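Local coordinates for putative exotoxin (superantigen) (Streptococcus pyogenes, PDB 1TY2), which binds zinc and probably acts as a superantigen toxin of the staphylococcal and streptococcal exotoxin family, at residues Gly158-Ala163 and Ser202-Tyr207. Numbering follows the deposited sequence.
Sequences GQLEIA and SHFDIY. With ZN (zinc ion), chain D.
Glu161 and Tyr207 meet diagonally across two antiparallel strands, and their contact introduces the polar face of this pairing. The Glu161 chain runs extended beyond CG along the rim of the phenol ring, and its carboxylate stands nearly perpendicular to the ring (86°), with OE1 3.0 Å from Tyr207 CE2 at the ring edge. OE1 also lies 4.0 Å from Asp205 OD2, a proximity of like charges that the zinc ion probably eases, since OD2 itself binds the metal at 2.1 Å. His203, two residues earlier on the same face, binds the zinc ion through NE2 at 2.2 Å. Its CG sits between the backbone N and the carbonyl carbon (chi1 67°), which leans the imidazole across toward Ala163, with CE1 3.4 Å from Ala163 CB, and leaves NE2 directed at the ion. Ring rotation is fixed from the far nitrogen: ND1 donates to Ser202 OG, which lies in the ring plane. Asp205 is steadied likewise, its OD1 accepting from Asn107 ND2. The face bearing Leu160, Ile162, Phe204 and Ile206 is apolar. Leu160 CD1 presses tightly on Ile206 CD1 (3.4 Å), and Ile162 CD1 reaches Phe204 CB, beneath helix 131-146, where Phe134 meets the Phe204 ring edge-to-face. Between the faces, paired backbone bonds join Gln159 to Tyr207 and Glu161 to Asp205; at the end, Ala163 O takes a good bond from Ser202 N (2.8 Å) and a weak one from His203 N. Ser202 and His203 opposite Ala163 thus form a classic beta bulge, beside the zinc site that His169 completes on the sheet of the superantigen beta-grasp domain.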
loop_
_atom_site.group_PDB
_atom_site.type_symbol
_atom_site.label_atom_id
_atom_site.label_comp_id
_atom_site.label_asym_id
_atom_site.label_seq_id
_atom_site.Cartn_x
_atom_site.Cartn_y
_atom_site.Cartn_z
ATOM N N GLY A 158 9.310 -10.474 -20.041
ATOM C CA GLY A 158 10.113 -9.285 -19.807
ATOM C C GLY A 158 11.227 -9.486 -18.803
ATOM O O GLY A 158 11.126 -10.334 -17.918
ATOM N N GLN A 159 12.299 -8.715 -18.951
ATOM C CA GLN A 159 13.437 -8.803 -18.049
ATOM C C GLN A 159 13.942 -7.417 -17.701
ATOM O O GLN A 159 13.946 -6.516 -18.543
ATOM C CB GLN A 159 14.598 -9.588 -18.676
ATOM C CG GLN A 159 14.348 -11.070 -18.919
ATOM C CD GLN A 159 13.564 -11.335 -20.190
ATOM O OE1 GLN A 159 13.806 -10.708 -21.218
ATOM N NE2 GLN A 159 12.631 -12.283 -20.129
ATOM N N LEU A 160 14.358 -7.250 -16.452
ATOM C CA LEU A 160 14.916 -5.984 -15.992
ATOM C C LEU A 160 16.380 -6.269 -15.710
ATOM O O LEU A 160 16.692 -7.190 -14.961
ATOM C CB LEU A 160 14.241 -5.505 -14.699
ATOM C CG LEU A 160 15.094 -4.539 -13.858
ATOM C CD1 LEU A 160 15.414 -3.286 -14.661
ATOM C CD2 LEU A 160 14.366 -4.177 -12.574
ATOM N N GLU A 161 17.273 -5.490 -16.314
ATOM C CA GLU A 161 18.701 -5.686 -16.093
ATOM C C GLU A 161 19.344 -4.427 -15.524
ATOM O O GLU A 161 19.076 -3.319 -15.988
ATOM C CB GLU A 161 19.403 -6.071 -17.398
ATOM C CG GLU A 161 18.783 -7.263 -18.105
ATOM C CD GLU A 161 19.731 -7.908 -19.099
ATOM O OE1 GLU A 161 20.333 -7.179 -19.918
ATOM O OE2 GLU A 161 19.872 -9.148 -19.062
ATOM N N ILE A 162 20.181 -4.603 -14.507
ATOM C CA ILE A 162 20.873 -3.485 -13.879
ATOM C C ILE A 162 22.357 -3.632 -14.167
ATOM O O ILE A 162 22.977 -4.613 -13.751
ATOM C CB ILE A 162 20.683 -3.478 -12.349
ATOM C CG1 ILE A 162 19.195 -3.507 -12.001
ATOM C CG2 ILE A 162 21.343 -2.235 -11.753
ATOM C CD1 ILE A 162 18.453 -2.280 -12.431
ATOM N N ALA A 163 22.923 -2.662 -14.883
ATOM C CA ALA A 163 24.340 -2.701 -15.223
ATOM C C ALA A 163 25.192 -1.975 -14.189
ATOM O O ALA A 163 24.974 -0.796 -13.903
ATOM C CB ALA A 163 24.562 -2.090 -16.602
ATOM N N SER A 202 25.737 1.897 -13.624
ATOM C CA SER A 202 25.948 2.354 -14.995
ATOM C C SER A 202 24.629 2.775 -15.647
ATOM O O SER A 202 24.450 3.939 -16.012
ATOM C CB SER A 202 26.601 1.252 -15.832
ATOM O OG SER A 202 26.618 1.608 -17.205
ATOM N N HIS A 203 23.711 1.824 -15.791
ATOM C CA HIS A 203 22.403 2.087 -16.390
ATOM C C HIS A 203 21.552 0.830 -16.267
ATOM O O HIS A 203 21.998 -0.184 -15.728
ATOM C CB HIS A 203 22.545 2.432 -17.871
ATOM C CG HIS A 203 23.023 1.286 -18.707
ATOM N ND1 HIS A 203 24.306 0.787 -18.626
ATOM C CD2 HIS A 203 22.374 0.506 -19.604
ATOM C CE1 HIS A 203 24.425 -0.250 -19.436
ATOM N NE2 HIS A 203 23.267 -0.441 -20.041
ATOM N N PHE A 204 20.331 0.893 -16.784
ATOM C CA PHE A 204 19.442 -0.257 -16.735
ATOM C C PHE A 204 18.787 -0.473 -18.091
ATOM O O PHE A 204 18.711 0.447 -18.910
ATOM C CB PHE A 204 18.369 -0.058 -15.657
ATOM C CG PHE A 204 17.281 0.896 -16.048
ATOM C CD1 PHE A 204 16.170 0.450 -16.760
ATOM C CD2 PHE A 204 17.365 2.243 -15.712
ATOM C CE1 PHE A 204 15.158 1.334 -17.134
ATOM C CE2 PHE A 204 16.358 3.139 -16.080
ATOM C CZ PHE A 204 15.253 2.684 -16.792
ATOM N N ASP A 205 18.331 -1.698 -18.329
ATOM C CA ASP A 205 17.659 -2.045 -19.575
ATOM C C ASP A 205 16.338 -2.708 -19.229
ATOM O O ASP A 205 16.213 -3.383 -18.203
ATOM C CB ASP A 205 18.477 -3.045 -20.401
ATOM C CG ASP A 205 19.854 -2.532 -20.762
ATOM O OD1 ASP A 205 19.956 -1.430 -21.339
ATOM O OD2 ASP A 205 20.833 -3.247 -20.475
ATOM N N ILE A 206 15.353 -2.502 -20.088
ATOM C CA ILE A 206 14.051 -3.114 -19.924
ATOM C C ILE A 206 13.763 -3.817 -21.241
ATOM O O ILE A 206 13.625 -3.173 -22.284
ATOM C CB ILE A 206 12.952 -2.071 -19.648
ATOM C CG1 ILE A 206 13.160 -1.459 -18.265
ATOM C CG2 ILE A 206 11.580 -2.720 -19.751
ATOM C CD1 ILE A 206 13.200 -2.485 -17.156
ATOM N N TYR A 207 13.703 -5.143 -21.182
ATOM C CA TYR A 207 13.442 -5.974 -22.347
ATOM C C TYR A 207 12.027 -6.527 -22.288
ATOM O O TYR A 207 11.736 -7.402 -21.477
ATOM C CB TYR A 207 14.410 -7.157 -22.387
ATOM C CG TYR A 207 15.856 -6.792 -22.610
ATOM C CD1 TYR A 207 16.325 -6.460 -23.882
ATOM C CD2 TYR A 207 16.761 -6.794 -21.553
ATOM C CE1 TYR A 207 17.670 -6.142 -24.095
ATOM C CE2 TYR A 207 18.108 -6.475 -21.752
ATOM C CZ TYR A 207 18.556 -6.152 -23.024
ATOM O OH TYR A 207 19.887 -5.840 -23.221
HETATM ZN ZN ZN D . 22.767 -2.540 -20.666
HETATM O O HOH W 1 22.670 -1.696 -22.128
#